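Local coordinates for protein neutral ceramidase (Pseudomonas aeruginosa, PDB 2ZWS) that hydrolyses the N-acyl linkage of ceramides to give sphingosine and free fatty acid, using a bound zinc ion, and also catalyses the reverse synthesis, at residues 13-18 and 38-43; 34-39 and 213-218. All blocks are in the same frame, centred on the assembly; numbering follows the deposited sequence. Where two conformers were deposited one is given.

Contact 1: residues 13-18 and 38-43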
loop_
_atom_site.group_PDB
_atom_site.type_symbol
_atom_site.label_atom_id
_atom_site.label_comp_id
_atom_site.label_asym_id
_atom_site.label_seq_id
_atom_site.Cartn_x
_atom_site.Cartn_y
_atom_site.Cartn_z
ATOM N N ASP A 13 -5.535 6.821 -9.619
ATOM C CA ASP A 13 -6.019 5.447 -9.531
ATOM C C ASP A 13 -4.910 4.463 -9.948
ATOM O O ASP A 13 -4.319 4.626 -11.038
ATOM C CB ASP A 13 -7.197 5.381 -10.500
ATOM C CG ASP A 13 -7.954 4.052 -10.477
ATOM O OD1 ASP A 13 -7.541 3.079 -9.803
ATOM O OD2 ASP A 13 -9.014 3.991 -11.162
ATOM N N ILE A 14 -4.588 3.491 -9.076
ATOM C CA ILE A 14 -3.593 2.466 -9.373
ATOM C C ILE A 14 -4.234 1.067 -9.267
ATOM O O ILE A 14 -3.530 0.051 -9.086
ATOM C CB ILE A 14 -2.371 2.538 -8.436
ATOM C CG1 ILE A 14 -2.801 2.571 -6.951
ATOM C CG2 ILE A 14 -1.507 3.729 -8.740
ATOM C CD1 ILE A 14 -1.599 2.454 -5.939
ATOM N N THR A 15 -5.565 1.005 -9.391
ATOM C CA THR A 15 -6.280 -0.282 -9.240
ATOM C C THR A 15 -5.927 -1.208 -10.407
ATOM O O THR A 15 -5.999 -0.809 -11.575
ATOM C CB THR A 15 -7.801 -0.071 -9.242
ATOM O OG1 THR A 15 -8.153 0.944 -8.283
ATOM C CG2 THR A 15 -8.529 -1.377 -8.870
ATOM N N GLY A 16 -5.592 -2.442 -10.096
ATOM C CA GLY A 16 -5.216 -3.403 -11.105
ATOM C C GLY A 16 -6.366 -4.326 -11.478
ATOM O O GLY A 16 -7.526 -3.973 -11.351
ATOM N N GLU A 17 -6.027 -5.535 -11.912
ATOM C CA GLU A 17 -7.016 -6.436 -12.535
ATOM C C GLU A 17 -8.028 -6.935 -11.511
ATOM O O GLU A 17 -7.645 -7.540 -10.497
ATOM C CB GLU A 17 -6.256 -7.601 -13.189
ATOM C CG GLU A 17 -5.426 -7.137 -14.412
ATOM C CD GLU A 17 -4.306 -8.087 -14.787
ATOM O OE1 GLU A 17 -3.264 -8.157 -14.082
ATOM O OE2 GLU A 17 -4.485 -8.782 -15.800
ATOM N N ALA A 18 -9.313 -6.671 -11.749
ATOM C CA ALA A 18 -10.378 -6.905 -10.748
ATOM C C ALA A 18 -11.008 -8.293 -10.744
ATOM O O ALA A 18 -11.830 -8.611 -9.881
ATOM C CB ALA A 18 -11.465 -5.849 -10.879
ATOM N N MET A 38 -13.409 -0.960 -2.780
ATOM C CA MET A 38 -12.951 0.400 -3.015
ATOM C C MET A 38 -11.684 0.334 -3.864
ATOM O O MET A 38 -10.953 -0.669 -3.831
ATOM C CB MET A 38 -12.708 1.171 -1.695
ATOM C CG MET A 38 -13.973 1.450 -0.841
ATOM S SD MET A 38 -13.890 2.866 0.325
ATOM C CE MET A 38 -12.416 2.447 1.261
ATOM N N ARG A 39 -11.442 1.394 -4.640
ATOM C CA ARG A 39 -10.268 1.414 -5.499
ATOM C C ARG A 39 -8.990 1.678 -4.695
ATOM O O ARG A 39 -9.038 2.090 -3.526
ATOM C CB ARG A 39 -10.419 2.452 -6.615
ATOM C CG ARG A 39 -11.386 1.951 -7.711
ATOM C CD ARG A 39 -11.348 2.823 -9.014
ATOM N NE ARG A 39 -12.184 2.136 -10.010
ATOM C CZ ARG A 39 -11.744 1.499 -11.096
ATOM N NH1 ARG A 39 -10.471 1.560 -11.480
ATOM N NH2 ARG A 39 -12.619 0.827 -11.842
ATOM N N GLN A 40 -7.860 1.431 -5.353
ATOM C CA GLN A 40 -6.533 1.696 -4.824
ATOM C C GLN A 40 -5.988 2.983 -5.432
ATOM O O GLN A 40 -6.109 3.199 -6.659
ATOM C CB GLN A 40 -5.608 0.542 -5.225
ATOM C CG GLN A 40 -6.066 -0.819 -4.670
ATOM C CD GLN A 40 -5.250 -1.944 -5.250
ATOM O OE1 GLN A 40 -4.269 -2.378 -4.649
ATOM N NE2 GLN A 40 -5.592 -2.367 -6.420
ATOM N N TRP A 41 -5.354 3.815 -4.597
ATOM C CA TRP A 41 -4.875 5.140 -5.037
ATOM C C TRP A 41 -3.421 5.348 -4.651
ATOM O O TRP A 41 -2.911 4.768 -3.640
ATOM C CB TRP A 41 -5.713 6.267 -4.385
ATOM C CG TRP A 41 -7.174 6.089 -4.730
ATOM C CD1 TRP A 41 -8.116 5.383 -4.027
ATOM C CD2 TRP A 41 -7.840 6.607 -5.895
ATOM N NE1 TRP A 41 -9.331 5.422 -4.690
ATOM C CE2 TRP A 41 -9.185 6.161 -5.843
ATOM C CE3 TRP A 41 -7.426 7.387 -6.976
ATOM C CZ2 TRP A 41 -10.112 6.484 -6.828
ATOM C CZ3 TRP A 41 -8.347 7.709 -7.956
ATOM C CH2 TRP A 41 -9.674 7.251 -7.885
ATOM N N ALA A 42 -2.735 6.124 -5.494
ATOM C CA ALA A 42 -1.469 6.741 -5.135
ATOM C C ALA A 42 -1.778 8.180 -4.725
ATOM O O ALA A 42 -2.477 8.900 -5.440
ATOM C CB ALA A 42 -0.523 6.754 -6.324
ATOM N N ARG A 43 -1.251 8.576 -3.579
ATOM C CA ARG A 43 -1.472 9.933 -3.039
ATOM C C ARG A 43 -0.102 10.575 -2.933
ATOM O O ARG A 43 0.765 10.090 -2.187
ATOM C CB ARG A 43 -2.136 9.827 -1.654
ATOM C CG ARG A 43 -3.619 9.442 -1.720
ATOM C CD ARG A 43 -4.233 9.207 -0.331
ATOM N NE ARG A 43 -5.677 8.962 -0.396
ATOM C CZ ARG A 43 -6.223 7.756 -0.553
ATOM N NH1 ARG A 43 -5.435 6.690 -0.644
ATOM N NH2 ARG A 43 -7.556 7.604 -0.613
#
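D13 and W41 form an antiparallel, non-hydrogen-bonded pair where strands 5-13 and 41-49 meet, and an Asx turn built on D13 carries residues 13-18 away from the sheet. Two backbone amides make bonds across the contact. I14 N donates to Q40 O at 2.9 Å, almost straight. Q40 N donates to T15 OG1 at 3.0 Å, so the threonine hydroxyl fastens the approach to strand 41-49 just ahead of its first residue.

The carboxylate of D13 divides its work between its two oxygens. OD1 accepts from T15 N on its anti side, which closes the turn. On its syn side D13 OD1 also accepts from T15 OG1, at 2.7 Å. That hydroxyl therefore passes a bond on to D13 while accepting one from Q40. OD2 receives R39 NH1 at 2.9 Å through its syn lone pair in a bent salt bridge (133°), the carboxylate and guanidinium planes standing 86° apart. The guanidinium is shared, for its NE pairs with the magnesium ligand D579.

Van der Waals contacts flank these bonds. CG1 of I14, held between backbone N and carbonyl carbon (chi1 51°), lies against the Q40 carbonyl and continues to CD1 beside W41 O. I14 CG2 makes an apolar contact with A42 CB. The indole of W41, whose NE1 bonds to N580, brings its six-membered ring to the D13 backbone and to CB of that residue. W41 CZ3 lies 3.6 Å from D13 CB, and W41 CE3 is 3.3 Å from D13 N.

Contact 2: residues 34-39 and 213-218. With MG (magnesium ion), chain C.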
loop_
_atom_site.group_PDB
_atom_site.type_symbol
_atom_site.label_atom_id
_atom_site.label_comp_id
_atom_site.label_asym_id
_atom_site.label_seq_id
_atom_site.Cartn_x
_atom_site.Cartn_y
_atom_site.Cartn_z
ATOM N N ALA A 34 -12.177 -10.859 -7.424
ATOM C CA ALA A 34 -13.528 -11.084 -7.957
ATOM C C ALA A 34 -14.402 -9.837 -7.939
ATOM O O ALA A 34 -15.625 -9.943 -7.954
ATOM C CB ALA A 34 -14.212 -12.237 -7.181
ATOM N N GLY A 35 -13.770 -8.666 -7.867
ATOM C CA GLY A 35 -14.498 -7.401 -7.913
ATOM C C GLY A 35 -13.783 -6.307 -7.165
ATOM O O GLY A 35 -12.578 -6.416 -6.869
ATOM N N ILE A 36 -14.519 -5.226 -6.886
ATOM C CA ILE A 36 -13.940 -4.086 -6.191
ATOM C C ILE A 36 -14.854 -3.677 -5.069
ATOM O O ILE A 36 -16.060 -3.542 -5.270
ATOM C CB ILE A 36 -13.783 -2.880 -7.163
ATOM C CG1 ILE A 36 -12.774 -3.238 -8.269
ATOM C CG2 ILE A 36 -13.434 -1.576 -6.405
ATOM C CD1 ILE A 36 -12.721 -2.225 -9.373
ATOM N N HIS A 37 -14.287 -3.527 -3.870
ATOM C CA HIS A 37 -15.003 -2.802 -2.831
ATOM C C HIS A 37 -14.691 -1.301 -2.914
ATOM O O HIS A 37 -15.588 -0.483 -3.097
ATOM C CB HIS A 37 -14.717 -3.341 -1.440
ATOM C CG HIS A 37 -15.489 -2.619 -0.382
ATOM N ND1 HIS A 37 -15.144 -2.641 0.953
ATOM C CD2 HIS A 37 -16.601 -1.842 -0.471
ATOM C CE1 HIS A 37 -16.008 -1.911 1.639
ATOM N NE2 HIS A 37 -16.903 -1.413 0.799
ATOM N N MET A 38 -13.409 -0.960 -2.780
ATOM C CA MET A 38 -12.951 0.400 -3.015
ATOM C C MET A 38 -11.684 0.334 -3.864
ATOM O O MET A 38 -10.953 -0.669 -3.831
ATOM C CB MET A 38 -12.708 1.171 -1.695
ATOM C CG MET A 38 -13.973 1.450 -0.841
ATOM S SD MET A 38 -13.890 2.866 0.325
ATOM C CE MET A 38 -12.416 2.447 1.261
ATOM N N ARG A 39 -11.442 1.394 -4.640
ATOM C CA ARG A 39 -10.268 1.414 -5.499
ATOM C C ARG A 39 -8.990 1.678 -4.695
ATOM O O ARG A 39 -9.038 2.090 -3.526
ATOM C CB ARG A 39 -10.419 2.452 -6.615
ATOM C CG ARG A 39 -11.386 1.951 -7.711
ATOM C CD ARG A 39 -11.348 2.823 -9.014
ATOM N NE ARG A 39 -12.184 2.136 -10.010
ATOM C CZ ARG A 39 -11.744 1.499 -11.096
ATOM N NH1 ARG A 39 -10.471 1.560 -11.480
ATOM N NH2 ARG A 39 -12.619 0.827 -11.842
ATOM N N HIS A 213 -12.420 -11.543 -1.647
ATOM C CA HIS A 213 -11.955 -11.495 -3.027
ATOM C C HIS A 213 -12.144 -10.132 -3.667
ATOM O O HIS A 213 -11.766 -9.935 -4.830
ATOM C CB HIS A 213 -12.656 -12.583 -3.834
ATOM C CG HIS A 213 -12.279 -13.975 -3.420
ATOM N ND1 HIS A 213 -12.997 -14.696 -2.491
ATOM C CD2 HIS A 213 -11.282 -14.787 -3.836
ATOM C CE1 HIS A 213 -12.438 -15.887 -2.332
ATOM N NE2 HIS A 213 -11.396 -15.967 -3.134
ATOM N N LEU A 214 -12.702 -9.176 -2.916
ATOM C CA LEU A 214 -12.898 -7.835 -3.468
ATOM C C LEU A 214 -11.674 -6.962 -3.229
ATOM O O LEU A 214 -11.098 -6.976 -2.138
ATOM C CB LEU A 214 -14.090 -7.151 -2.808
ATOM C CG LEU A 214 -15.444 -7.855 -2.971
ATOM C CD1 LEU A 214 -16.532 -6.978 -2.348
ATOM C CD2 LEU A 214 -15.778 -8.187 -4.432
ATOM N N ILE A 215 -11.284 -6.200 -4.249
ATOM C CA ILE A 215 -10.190 -5.245 -4.090
ATOM C C ILE A 215 -10.549 -4.242 -3.029
ATOM O O ILE A 215 -11.657 -3.698 -3.002
ATOM C CB ILE A 215 -9.861 -4.544 -5.424
ATOM C CG1 ILE A 215 -9.208 -5.560 -6.355
ATOM C CG2 ILE A 215 -8.961 -3.330 -5.189
ATOM C CD1 ILE A 215 -8.835 -5.022 -7.748
ATOM N N SER A 216 -9.596 -4.000 -2.127
ATOM C CA SER A 216 -9.839 -3.035 -1.065
ATOM C C SER A 216 -8.513 -2.478 -0.554
ATOM O O SER A 216 -7.523 -3.202 -0.470
ATOM C CB SER A 216 -10.561 -3.711 0.109
ATOM O OG SER A 216 -10.617 -2.851 1.240
ATOM N N PRO A 217 -8.501 -1.189 -0.210
ATOM C CA PRO A 217 -7.341 -0.579 0.429
ATOM C C PRO A 217 -7.344 -0.772 1.960
ATOM O O PRO A 217 -6.475 -0.206 2.647
ATOM C CB PRO A 217 -7.508 0.894 0.066
ATOM C CG PRO A 217 -9.022 1.101 0.107
ATOM C CD PRO A 217 -9.569 -0.202 -0.456
ATOM N N ASP A 218 -8.297 -1.564 2.464
ATOM C CA ASP A 218 -8.268 -2.060 3.853
ATOM C C ASP A 218 -8.352 -0.939 4.871
ATOM O O ASP A 218 -8.889 0.119 4.557
ATOM C CB ASP A 218 -7.054 -2.974 4.057
ATOM C CG ASP A 218 -7.258 -4.007 5.164
ATOM O OD1 ASP A 218 -7.061 -3.672 6.363
ATOM O OD2 ASP A 218 -7.603 -5.166 4.834
HETATM MG MG MG C . -17.424 0.521 -3.767
HETATM O O HOH W 1 -17.402 -0.968 -5.820
HETATM O O HOH W 2 -12.922 -3.167 2.512
#
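Residues 34-36 and 213-215 form a short, weakly bonded parallel pairing at the edge of a mixed beta sheet, with I36 opposite I215 as its firm bridge; strand 214-215 is one of the sheet's two outermost strands within the chain. The pairing leads straight into the magnesium site. A34 N donates to H213 O at 2.8 Å, and I215 N to G35 O at 2.9 Å in a nearly straight bond (178°). I215 O then takes two donors, H37 N at 2.8 Å and M38 N at 3.3 Å, which pins the turn of chain leaving strand 32-36. That turn directs H37 O to the magnesium ion at 2.2 Å; D579, D581 and T584 complete the protein's share of the site, and the water on I36 O is also a ligand.

Around the backbone bonds, L214 CD2 lies 3.8 Å from G35 CA, and I36 CG1 faces I215 CB. The imidazole of H37 leaves the strand pair, its CG anti to the backbone N (chi1 -178°). Its NE2 bonds to W582 O, while a water in the ring plane joins ND1 to S216 OG. Beyond it, M38 CB lies 3.6 Å from P217 CD.

In the fold
Contacts 1 and 2 have centres about 9 Å apart and share M38 and R39, part of the 37-40 link between strands 32-36 and 41-49. Contact 2 fixes the start of this link beside the magnesium ion, and contact 1 its end, where the chain enters the sheet. I215 of contact 2 packs on contact 1: its CD1 is 3.8 Å from T15 CG2, and its CG2 meets the side chain of Q40. The side chain of R39 is about 7 Å from magnesium at the nearest atoms. The nearest atoms of the side chains of A42 and N60, a probable substrate-binding residue, are about 8 Å apart.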